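Local coordinates for protein arginyl-tRNA synthetase, putative (Plasmodium falciparum, PDB 5JLD) that probably joins L-arginine to its cognate tRNA at the expense of ATP, as a class I aminoacyl-tRNA synthetase used in protein synthesis, at residues Ala66-Glu71 with Ser87-Ile93; Phe356-Phe360 with Lys374-Val378; Ser446-Tyr450 with Asn474-Ile480. All blocks are in the same frame, centred on the assembly; numbering follows the deposited sequence.

Interaction 1 (Ala66-Glu71 with Ser87-Ile93); sequences AQKISE and SSPQGFI
The hydroxyl of Ser87 is held between two side chains that rise from successive turns of a helix. Gln67 NE2 donates to Ser87 OG across 2.9 Å in a nearly straight bond (N-H...O 167°) that lies close to the amide plane, and Ser87 OG in turn donates to Glu71 OE1 at 2.7 Å, on the syn side of that carboxylate. The two side chains get there by different routes. Gln67 has CG anti to its backbone N (chi1 -171°) and runs on extended, so its amide lies along the loop, with CD 3.3 Å from Ser88 O; Glu71, whose CB leaves the helix on the far side, folds back at chi2 (65°) to bring its carboxylate round. A water completes this end, donating to Glu71 OE2 and accepting from Ser87 N, so both carboxylate oxygens are tied to the same serine, one directly and one through the solvent. A second water links Gln67 N to Pro89 O.

Next to these polar groups the backbones close up, Gln67 CA standing 4.2 Å from Gly91 CA. Gly91 has a positive phi, and Ala66 CB lies 3.4 Å from Gln90 O. Ser70 turns its OG back to its own helix, donating to Gln67 O, while its CB packs 3.6 Å from Ile93 CG1. Within the loop, Ser88 OG accepts from Gly91 N, an ST motif, and donates to Phe92 O.

In the N-terminal domain this loop joins strands 82-86 and 93-97 of a four-stranded antiparallel sheet. Ile93 pairs with Cys47 on strand 45-47, while helix 49-57 packs against helix 66-75 through Tyr54 and Ala50, which touch Ala66 and Ser70.

Interaction 2 (Phe356-Phe360 with Lys374-Val378); sequences FETIF and KLMHV
Phe360 lays one face of its ring against Leu375, and these two residues, with His377 next, bury most of the surface between helix 356-360 and strand 374-378. Leu375 CB sits over the middle of the ring, 3.5 Å from its centroid and only 5° off the normal, a well-centred CH-pi contact. The leucine CG stands anti to its carbonyl carbon, which carries CD1 back along the ring to 3.7 Å from Phe360 CD1; the leucine and the phenylalanine lie alongside, pointing opposite ways. Phe356 O lies against the other face of the phenyl group, offset toward the rim, so the ring is held between its own helix and the strand. The CE2 corner of the ring also reaches the strand backbone: Phe360 CE2 is 3.6 Å from Leu375 O, and His377 N comes to the ring edge, near its plane.

One turn earlier on the helix, Phe356 meets His377. The imidazole is swung away from its backbone N, and His377 CD2 approaches Phe356 CD2 to 3.7 Å. The two rings are nearly parallel, at 24°, but offset enough to share little area. The polar end of the histidine is engaged by another strand, NE2 being hydrogen-bonded to Thr348 OG1.

The short axes run nearly antiparallel (173°) at 9.1 Å, as expected of a helix returning across a parallel sheet: strand 343-349, helix 353-364 and strand 374-380 form a beta-alpha-beta unit of the Rossmann-like catalytic domain. Strand 374-380 is the outermost of five and pairs with 343-349 through the backbones of Lys374, Met376 and Val378. Tyr346 and Thr348 of that inner strand touch Phe356, and Leu332 of helix 326-337 touches both Phe360 and Leu375.

Interaction 3 (Ser446-Tyr450 with Asn474-Ile480); sequences SAIKY and NTGIYII
Tyr450 reaches across a helix-helix crossing to Asn474, just ahead of an N-capped helix that begins at Gly476. Thr475 is the N-cap: its OG1 accepts from Tyr478 N and donates to Asn470 O. The segments of helices 436-453 and 476-492 cross steeply, at 115°, with axes 8.7 Å apart, a contact that probably joins the class I catalytic part to the DALR anticodon-binding part.

The tyrosine ring is directed along the start of the second helix because CG lies opposite the backbone N. Its CD2 comes 3.2 Å from Gly476 N, while Ile479 CG1 packs over one face, 4.2 Å from Tyr450 CE1. Asn474 crosses the tyrosine at about a right angle, although the amide and phenol planes are turned by only 27°. The backbones come closest at Ala447 and Gly476, with CA atoms 4.3 Å apart, and Tyr450 CB lies 3.6 Å from Gly476 CA.

Beside this glycine, small residues of the first helix receive branched ones of the second. Ile477 CD1 touches Ala447 CB at 3.8 Å, and Ile480 CD1 reaches Ser446 CB at 3.6 Å; the serine hydroxyl is occupied by Lys588 N. A water bridges the helices, accepting from Gly476 N and donating to Ala447 O. Met542 and Tyr543 of helix 536-556 also touch Tyr450. The phenol hydroxyl, Tyr450 OH, donates to Asn474 OD1 at 2.7 Å, in the carbonyl plane with a C=O...O angle of 149°.

Overall arrangement
From the N terminus, the three contacts follow one another in series, none enclosing or crossing another. Interaction 1 comes first and closes a loop of 15 residues inside the N-terminal domain, tying a helix to a turn between two strands of its antiparallel sheet. Interaction 2 spans 13 residues and seats a crossover helix on the edge strand of the catalytic parallel sheet. Interaction 3 closes 23 residues and joins a late helix of the catalytic domain to helix 476-492. Interaction 1 stands apart, its centre about 40 Å and 42 Å from the centres of interactions 2 and 3; these two lie on opposite sides of the chain's centre, nearest atoms about 13 Å apart.

Interaction 1 (Ala66-Glu71 with Ser87-Ile93)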
loop_
_atom_site.group_PDB
_atom_site.type_symbol
_atom_site.label_atom_id
_atom_site.label_comp_id
_atom_site.label_asym_id
_atom_site.label_seq_id
_atom_site.Cartn_x
_atom_site.Cartn_y
_atom_site.Cartn_z
ATOM N N ALA A 66 -21.541 -20.770 26.886
ATOM C CA ALA A 66 -20.928 -20.691 25.566
ATOM C C ALA A 66 -19.879 -21.804 25.349
ATOM O O ALA A 66 -19.714 -22.321 24.226
ATOM C CB ALA A 66 -20.303 -19.291 25.353
ATOM N N GLN A 67 -19.193 -22.188 26.423
ATOM C CA GLN A 67 -18.129 -23.185 26.314
ATOM C C GLN A 67 -18.658 -24.517 25.784
ATOM O O GLN A 67 -17.978 -25.191 25.023
ATOM C CB GLN A 67 -17.409 -23.399 27.660
ATOM C CG GLN A 67 -16.156 -24.278 27.498
ATOM C CD GLN A 67 -15.182 -24.205 28.657
ATOM O OE1 GLN A 67 -15.555 -23.902 29.790
ATOM N NE2 GLN A 67 -13.907 -24.454 28.364
ATOM N N LYS A 68 -19.869 -24.897 26.168
ATOM C CA LYS A 68 -20.424 -26.135 25.634
ATOM C C LYS A 68 -20.646 -26.077 24.125
ATOM O O LYS A 68 -20.388 -27.047 23.406
ATOM C CB LYS A 68 -21.718 -26.493 26.346
ATOM C CG LYS A 68 -21.566 -26.536 27.854
ATOM C CD LYS A 68 -22.437 -27.624 28.408
ATOM C CE LYS A 68 -23.896 -27.338 28.121
ATOM N NZ LYS A 68 -24.764 -28.034 29.093
ATOM N N ILE A 69 -21.084 -24.925 23.641
ATOM C CA ILE A 69 -21.224 -24.728 22.207
ATOM C C ILE A 69 -19.855 -24.856 21.546
ATOM O O ILE A 69 -19.698 -25.563 20.537
ATOM C CB ILE A 69 -21.872 -23.367 21.899
ATOM C CG1 ILE A 69 -23.306 -23.352 22.456
ATOM C CG2 ILE A 69 -21.829 -23.039 20.389
ATOM C CD1 ILE A 69 -24.150 -22.161 21.975
ATOM N N SER A 70 -18.844 -24.224 22.135
ATOM C CA SER A 70 -17.530 -24.299 21.506
ATOM C C SER A 70 -17.028 -25.746 21.485
ATOM O O SER A 70 -16.370 -26.158 20.536
ATOM C CB SER A 70 -16.529 -23.383 22.209
ATOM O OG SER A 70 -16.093 -23.921 23.423
ATOM N N GLU A 71 -17.382 -26.517 22.512
ATOM C CA GLU A 71 -17.006 -27.928 22.578
ATOM C C GLU A 71 -17.716 -28.773 21.503
ATOM O O GLU A 71 -17.126 -29.676 20.913
ATOM C CB GLU A 71 -17.312 -28.478 23.977
ATOM C CG GLU A 71 -16.175 -29.257 24.569
ATOM C CD GLU A 71 -14.954 -28.405 24.834
ATOM O OE1 GLU A 71 -15.077 -27.418 25.580
ATOM O OE2 GLU A 71 -13.865 -28.735 24.321
ATOM N N SER A 87 -11.023 -25.128 23.844
ATOM C CA SER A 87 -12.034 -24.149 24.191
ATOM C C SER A 87 -11.500 -23.259 25.306
ATOM O O SER A 87 -10.331 -23.335 25.668
ATOM C CB SER A 87 -13.337 -24.830 24.616
ATOM O OG SER A 87 -13.164 -25.551 25.836
ATOM N N SER A 88 -12.382 -22.436 25.851
ATOM C CA SER A 88 -12.044 -21.427 26.842
ATOM C C SER A 88 -13.347 -21.164 27.565
ATOM O O SER A 88 -14.418 -21.416 26.992
ATOM C CB SER A 88 -11.508 -20.154 26.180
ATOM O OG SER A 88 -12.547 -19.480 25.469
ATOM N N PRO A 89 -13.278 -20.684 28.818
ATOM C CA PRO A 89 -14.517 -20.449 29.564
ATOM C C PRO A 89 -15.421 -19.422 28.879
ATOM O O PRO A 89 -16.647 -19.524 29.004
ATOM C CB PRO A 89 -14.023 -19.946 30.935
ATOM C CG PRO A 89 -12.570 -19.609 30.752
ATOM C CD PRO A 89 -12.080 -20.492 29.656
ATOM N N GLN A 90 -14.832 -18.476 28.144
ATOM C CA GLN A 90 -15.611 -17.480 27.418
ATOM C C GLN A 90 -16.265 -18.131 26.213
ATOM O O GLN A 90 -17.329 -17.714 25.757
ATOM C CB GLN A 90 -14.732 -16.297 26.979
ATOM C CG GLN A 90 -14.052 -15.560 28.138
ATOM C CD GLN A 90 -12.604 -15.987 28.338
ATOM O OE1 GLN A 90 -12.228 -17.129 28.039
ATOM N NE2 GLN A 90 -11.781 -15.067 28.839
ATOM N N GLY A 91 -15.612 -19.154 25.681
ATOM C CA GLY A 91 -16.201 -19.909 24.598
ATOM C C GLY A 91 -15.505 -19.755 23.273
ATOM O O GLY A 91 -15.885 -20.408 22.300
ATOM N N PHE A 92 -14.494 -18.898 23.189
ATOM C CA PHE A 92 -13.725 -18.901 21.947
ATOM C C PHE A 92 -12.846 -20.161 21.882
ATOM O O PHE A 92 -12.656 -20.871 22.883
ATOM C CB PHE A 92 -12.889 -17.633 21.785
ATOM C CG PHE A 92 -11.995 -17.320 22.948
ATOM C CD1 PHE A 92 -10.793 -17.988 23.117
ATOM C CD2 PHE A 92 -12.345 -16.325 23.852
ATOM C CE1 PHE A 92 -9.957 -17.673 24.179
ATOM C CE2 PHE A 92 -11.518 -15.997 24.912
ATOM C CZ PHE A 92 -10.317 -16.672 25.077
ATOM N N ILE A 93 -12.345 -20.439 20.688
ATOM C CA ILE A 93 -11.595 -21.653 20.396
ATOM C C ILE A 93 -10.235 -21.306 19.813
ATOM O O ILE A 93 -10.143 -20.518 18.887
ATOM C CB ILE A 93 -12.365 -22.552 19.390
ATOM C CG1 ILE A 93 -13.693 -23.040 19.985
ATOM C CG2 ILE A 93 -11.514 -23.706 18.919
ATOM C CD1 ILE A 93 -14.672 -23.568 18.932
HETATM O O HOH W 1 -19.101 -20.640 29.186
HETATM O O HOH W 2 -11.457 -27.688 24.905
#

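Interaction 2 (Phe356-Phe360 with Lys374-Val378)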
loop_
_atom_site.group_PDB
_atom_site.type_symbol
_atom_site.label_atom_id
_atom_site.label_comp_id
_atom_site.label_asym_id
_atom_site.label_seq_id
_atom_site.Cartn_x
_atom_site.Cartn_y
_atom_site.Cartn_z
ATOM N N PHE A 356 -14.782 11.923 -2.368
ATOM C CA PHE A 356 -14.660 10.777 -3.274
ATOM C C PHE A 356 -15.798 9.785 -3.042
ATOM O O PHE A 356 -16.290 9.157 -3.998
ATOM C CB PHE A 356 -13.279 10.104 -3.168
ATOM C CG PHE A 356 -12.214 10.859 -3.907
ATOM C CD1 PHE A 356 -12.137 10.785 -5.303
ATOM C CD2 PHE A 356 -11.339 11.699 -3.231
ATOM C CE1 PHE A 356 -11.181 11.513 -6.011
ATOM C CE2 PHE A 356 -10.377 12.442 -3.930
ATOM C CZ PHE A 356 -10.295 12.346 -5.322
ATOM N N GLU A 357 -16.272 9.701 -1.805
ATOM C CA GLU A 357 -17.402 8.828 -1.540
ATOM C C GLU A 357 -18.591 9.370 -2.334
ATOM O O GLU A 357 -19.330 8.599 -2.972
ATOM C CB GLU A 357 -17.699 8.736 -0.034
ATOM C CG GLU A 357 -16.731 7.818 0.690
ATOM C CD GLU A 357 -17.192 7.427 2.082
ATOM O OE1 GLU A 357 -17.594 8.324 2.853
ATOM O OE2 GLU A 357 -17.157 6.215 2.397
ATOM N N THR A 358 -18.712 10.696 -2.374
ATOM C CA THR A 358 -19.826 11.294 -3.121
ATOM C C THR A 358 -19.661 10.997 -4.612
ATOM O O THR A 358 -20.642 10.830 -5.337
ATOM C CB THR A 358 -19.943 12.817 -2.924
ATOM O OG1 THR A 358 -19.978 13.137 -1.526
ATOM C CG2 THR A 358 -21.216 13.338 -3.586
ATOM N N ILE A 359 -18.418 10.900 -5.071
ATOM C CA ILE A 359 -18.226 10.564 -6.473
ATOM C C ILE A 359 -18.629 9.109 -6.702
ATOM O O ILE A 359 -19.311 8.800 -7.695
ATOM C CB ILE A 359 -16.778 10.827 -6.924
ATOM C CG1 ILE A 359 -16.566 12.344 -7.063
ATOM C CG2 ILE A 359 -16.484 10.132 -8.274
ATOM C CD1 ILE A 359 -15.132 12.775 -6.995
ATOM N N PHE A 360 -18.276 8.227 -5.758
ATOM C CA PHE A 360 -18.492 6.795 -5.995
ATOM C C PHE A 360 -19.996 6.545 -6.060
ATOM O O PHE A 360 -20.494 5.867 -6.964
ATOM C CB PHE A 360 -17.850 5.943 -4.901
ATOM C CG PHE A 360 -16.351 6.042 -4.844
ATOM C CD1 PHE A 360 -15.621 6.576 -5.913
ATOM C CD2 PHE A 360 -15.664 5.595 -3.715
ATOM C CE1 PHE A 360 -14.235 6.675 -5.849
ATOM C CE2 PHE A 360 -14.274 5.677 -3.644
ATOM C CZ PHE A 360 -13.556 6.213 -4.714
ATOM N N LYS A 374 -14.571 -2.195 -7.612
ATOM C CA LYS A 374 -14.230 -1.805 -6.248
ATOM C C LYS A 374 -13.589 -0.422 -6.218
ATOM O O LYS A 374 -12.469 -0.220 -6.718
ATOM C CB LYS A 374 -13.283 -2.843 -5.624
ATOM C CG LYS A 374 -13.291 -2.868 -4.095
ATOM C CD LYS A 374 -12.258 -3.871 -3.569
ATOM C CE LYS A 374 -12.461 -4.208 -2.097
ATOM N NZ LYS A 374 -11.662 -5.401 -1.701
ATOM N N LEU A 375 -14.299 0.530 -5.625
ATOM C CA LEU A 375 -13.832 1.894 -5.579
ATOM C C LEU A 375 -13.385 2.208 -4.165
ATOM O O LEU A 375 -14.174 2.141 -3.219
ATOM C CB LEU A 375 -14.940 2.866 -6.029
ATOM C CG LEU A 375 -15.567 2.626 -7.406
ATOM C CD1 LEU A 375 -16.772 3.559 -7.622
ATOM C CD2 LEU A 375 -14.536 2.764 -8.544
ATOM N N MET A 376 -12.120 2.574 -4.022
ATOM C CA MET A 376 -11.559 2.699 -2.699
ATOM C C MET A 376 -10.929 4.054 -2.510
ATOM O O MET A 376 -10.190 4.549 -3.359
ATOM C CB MET A 376 -10.518 1.607 -2.440
ATOM C CG MET A 376 -10.874 0.222 -2.972
ATOM S SD MET A 376 -9.735 -1.082 -2.404
ATOM C CE MET A 376 -10.245 -1.214 -0.692
ATOM N N HIS A 377 -11.229 4.662 -1.380
ATOM C CA HIS A 377 -10.490 5.820 -0.958
ATOM C C HIS A 377 -9.498 5.397 0.116
ATOM O O HIS A 377 -9.894 4.806 1.111
ATOM C CB HIS A 377 -11.426 6.894 -0.433
ATOM C CG HIS A 377 -10.713 8.138 -0.011
ATOM N ND1 HIS A 377 -10.405 8.405 1.305
ATOM C CD2 HIS A 377 -10.228 9.174 -0.730
ATOM C CE1 HIS A 377 -9.772 9.560 1.379
ATOM N NE2 HIS A 377 -9.654 10.054 0.160
ATOM N N VAL A 378 -8.220 5.695 -0.103
ATOM C CA VAL A 378 -7.151 5.450 0.858
ATOM C C VAL A 378 -6.645 6.792 1.396
ATOM O O VAL A 378 -5.834 7.480 0.752
ATOM C CB VAL A 378 -5.965 4.666 0.225
ATOM C CG1 VAL A 378 -4.822 4.528 1.211
ATOM C CG2 VAL A 378 -6.410 3.293 -0.292
#

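Interaction 3 (Ser446-Tyr450 with Asn474-Ile480)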
loop_
_atom_site.group_PDB
_atom_site.type_symbol
_atom_site.label_atom_id
_atom_site.label_comp_id
_atom_site.label_asym_id
_atom_site.label_seq_id
_atom_site.Cartn_x
_atom_site.Cartn_y
_atom_site.Cartn_z
ATOM N N SER A 446 15.100 4.838 2.254
ATOM C CA SER A 446 14.494 3.663 2.888
ATOM C C SER A 446 13.906 3.994 4.260
ATOM O O SER A 446 12.794 3.558 4.595
ATOM C CB SER A 446 15.524 2.543 3.016
ATOM O OG SER A 446 15.793 1.949 1.760
ATOM N N ALA A 447 14.652 4.785 5.029
ATOM C CA ALA A 447 14.252 5.192 6.370
ATOM C C ALA A 447 12.982 6.025 6.345
ATOM O O ALA A 447 12.047 5.764 7.100
ATOM C CB ALA A 447 15.384 5.967 7.054
ATOM N N ILE A 448 12.960 7.036 5.487
ATOM C CA ILE A 448 11.775 7.868 5.280
ATOM C C ILE A 448 10.560 7.015 4.930
ATOM O O ILE A 448 9.464 7.168 5.530
ATOM C CB ILE A 448 12.014 8.921 4.150
ATOM C CG1 ILE A 448 12.974 10.018 4.621
ATOM C CG2 ILE A 448 10.698 9.527 3.666
ATOM C CD1 ILE A 448 13.197 11.134 3.594
ATOM N N LYS A 449 10.750 6.112 3.964
ATOM C CA LYS A 449 9.625 5.289 3.505
ATOM C C LYS A 449 9.077 4.423 4.625
ATOM O O LYS A 449 7.855 4.385 4.829
ATOM C CB LYS A 449 10.020 4.415 2.305
ATOM C CG LYS A 449 10.288 5.215 1.021
ATOM C CD LYS A 449 10.430 4.300 -0.175
ATOM C CE LYS A 449 10.830 5.053 -1.451
ATOM N NZ LYS A 449 10.826 4.092 -2.605
ATOM N N TYR A 450 9.968 3.730 5.346
ATOM C CA TYR A 450 9.526 2.871 6.454
ATOM C C TYR A 450 8.841 3.664 7.554
ATOM O O TYR A 450 7.778 3.268 8.034
ATOM C CB TYR A 450 10.686 2.085 7.087
ATOM C CG TYR A 450 10.192 1.184 8.202
ATOM C CD1 TYR A 450 9.574 -0.032 7.910
ATOM C CD2 TYR A 450 10.323 1.552 9.541
ATOM C CE1 TYR A 450 9.107 -0.858 8.907
ATOM C CE2 TYR A 450 9.859 0.728 10.559
ATOM C CZ TYR A 450 9.256 -0.479 10.234
ATOM O OH TYR A 450 8.784 -1.306 11.225
ATOM N N ASN A 474 12.487 1.267 16.292
ATOM C CA ASN A 474 11.663 0.684 15.243
ATOM C C ASN A 474 11.811 1.543 13.989
ATOM O O ASN A 474 10.984 2.423 13.737
ATOM C CB ASN A 474 10.206 0.619 15.691
ATOM C CG ASN A 474 9.377 -0.322 14.855
ATOM O OD1 ASN A 474 9.630 -0.519 13.666
ATOM N ND2 ASN A 474 8.378 -0.925 15.481
ATOM N N THR A 475 12.879 1.312 13.227
ATOM C CA THR A 475 13.211 2.166 12.092
ATOM C C THR A 475 13.615 1.371 10.855
ATOM O O THR A 475 14.023 0.205 10.951
ATOM C CB THR A 475 14.375 3.114 12.417
ATOM O OG1 THR A 475 15.551 2.339 12.682
ATOM C CG2 THR A 475 14.055 3.996 13.638
ATOM N N GLY A 476 13.530 2.018 9.692
ATOM C CA GLY A 476 13.987 1.404 8.457
ATOM C C GLY A 476 15.464 1.034 8.475
ATOM O O GLY A 476 15.871 0.028 7.890
ATOM N N ILE A 477 16.259 1.859 9.147
ATOM C CA ILE A 477 17.675 1.600 9.381
ATOM C C ILE A 477 17.890 0.283 10.149
ATOM O O ILE A 477 18.741 -0.541 9.794
ATOM C CB ILE A 477 18.315 2.760 10.176
ATOM C CG1 ILE A 477 18.094 4.100 9.455
ATOM C CG2 ILE A 477 19.784 2.477 10.479
ATOM C CD1 ILE A 477 18.580 4.131 8.003
ATOM N N TYR A 478 17.101 0.101 11.204
ATOM C CA TYR A 478 17.107 -1.127 11.983
ATOM C C TYR A 478 16.814 -2.333 11.093
ATOM O O TYR A 478 17.538 -3.336 11.120
ATOM C CB TYR A 478 16.082 -1.031 13.110
ATOM C CG TYR A 478 15.653 -2.363 13.684
ATOM C CD1 TYR A 478 16.422 -3.014 14.646
ATOM C CD2 TYR A 478 14.464 -2.954 13.282
ATOM C CE1 TYR A 478 16.022 -4.234 15.179
ATOM C CE2 TYR A 478 14.056 -4.160 13.803
ATOM C CZ TYR A 478 14.835 -4.799 14.752
ATOM O OH TYR A 478 14.410 -6.003 15.260
ATOM N N ILE A 479 15.754 -2.223 10.295
ATOM C CA ILE A 479 15.331 -3.320 9.435
ATOM C C ILE A 479 16.471 -3.680 8.485
ATOM O O ILE A 479 16.816 -4.860 8.284
ATOM C CB ILE A 479 14.083 -2.952 8.627
ATOM C CG1 ILE A 479 12.950 -2.490 9.550
ATOM C CG2 ILE A 479 13.646 -4.138 7.750
ATOM C CD1 ILE A 479 12.253 -3.601 10.309
ATOM N N ILE A 480 17.081 -2.635 7.939
ATOM C CA ILE A 480 18.159 -2.802 6.982
ATOM C C ILE A 480 19.339 -3.528 7.617
ATOM O O ILE A 480 19.888 -4.475 7.030
ATOM C CB ILE A 480 18.575 -1.437 6.409
ATOM C CG1 ILE A 480 17.452 -0.915 5.503
ATOM C CG2 ILE A 480 19.868 -1.535 5.610
ATOM C CD1 ILE A 480 17.640 0.504 5.073
HETATM O O HOH W 3 12.781 5.049 9.587
#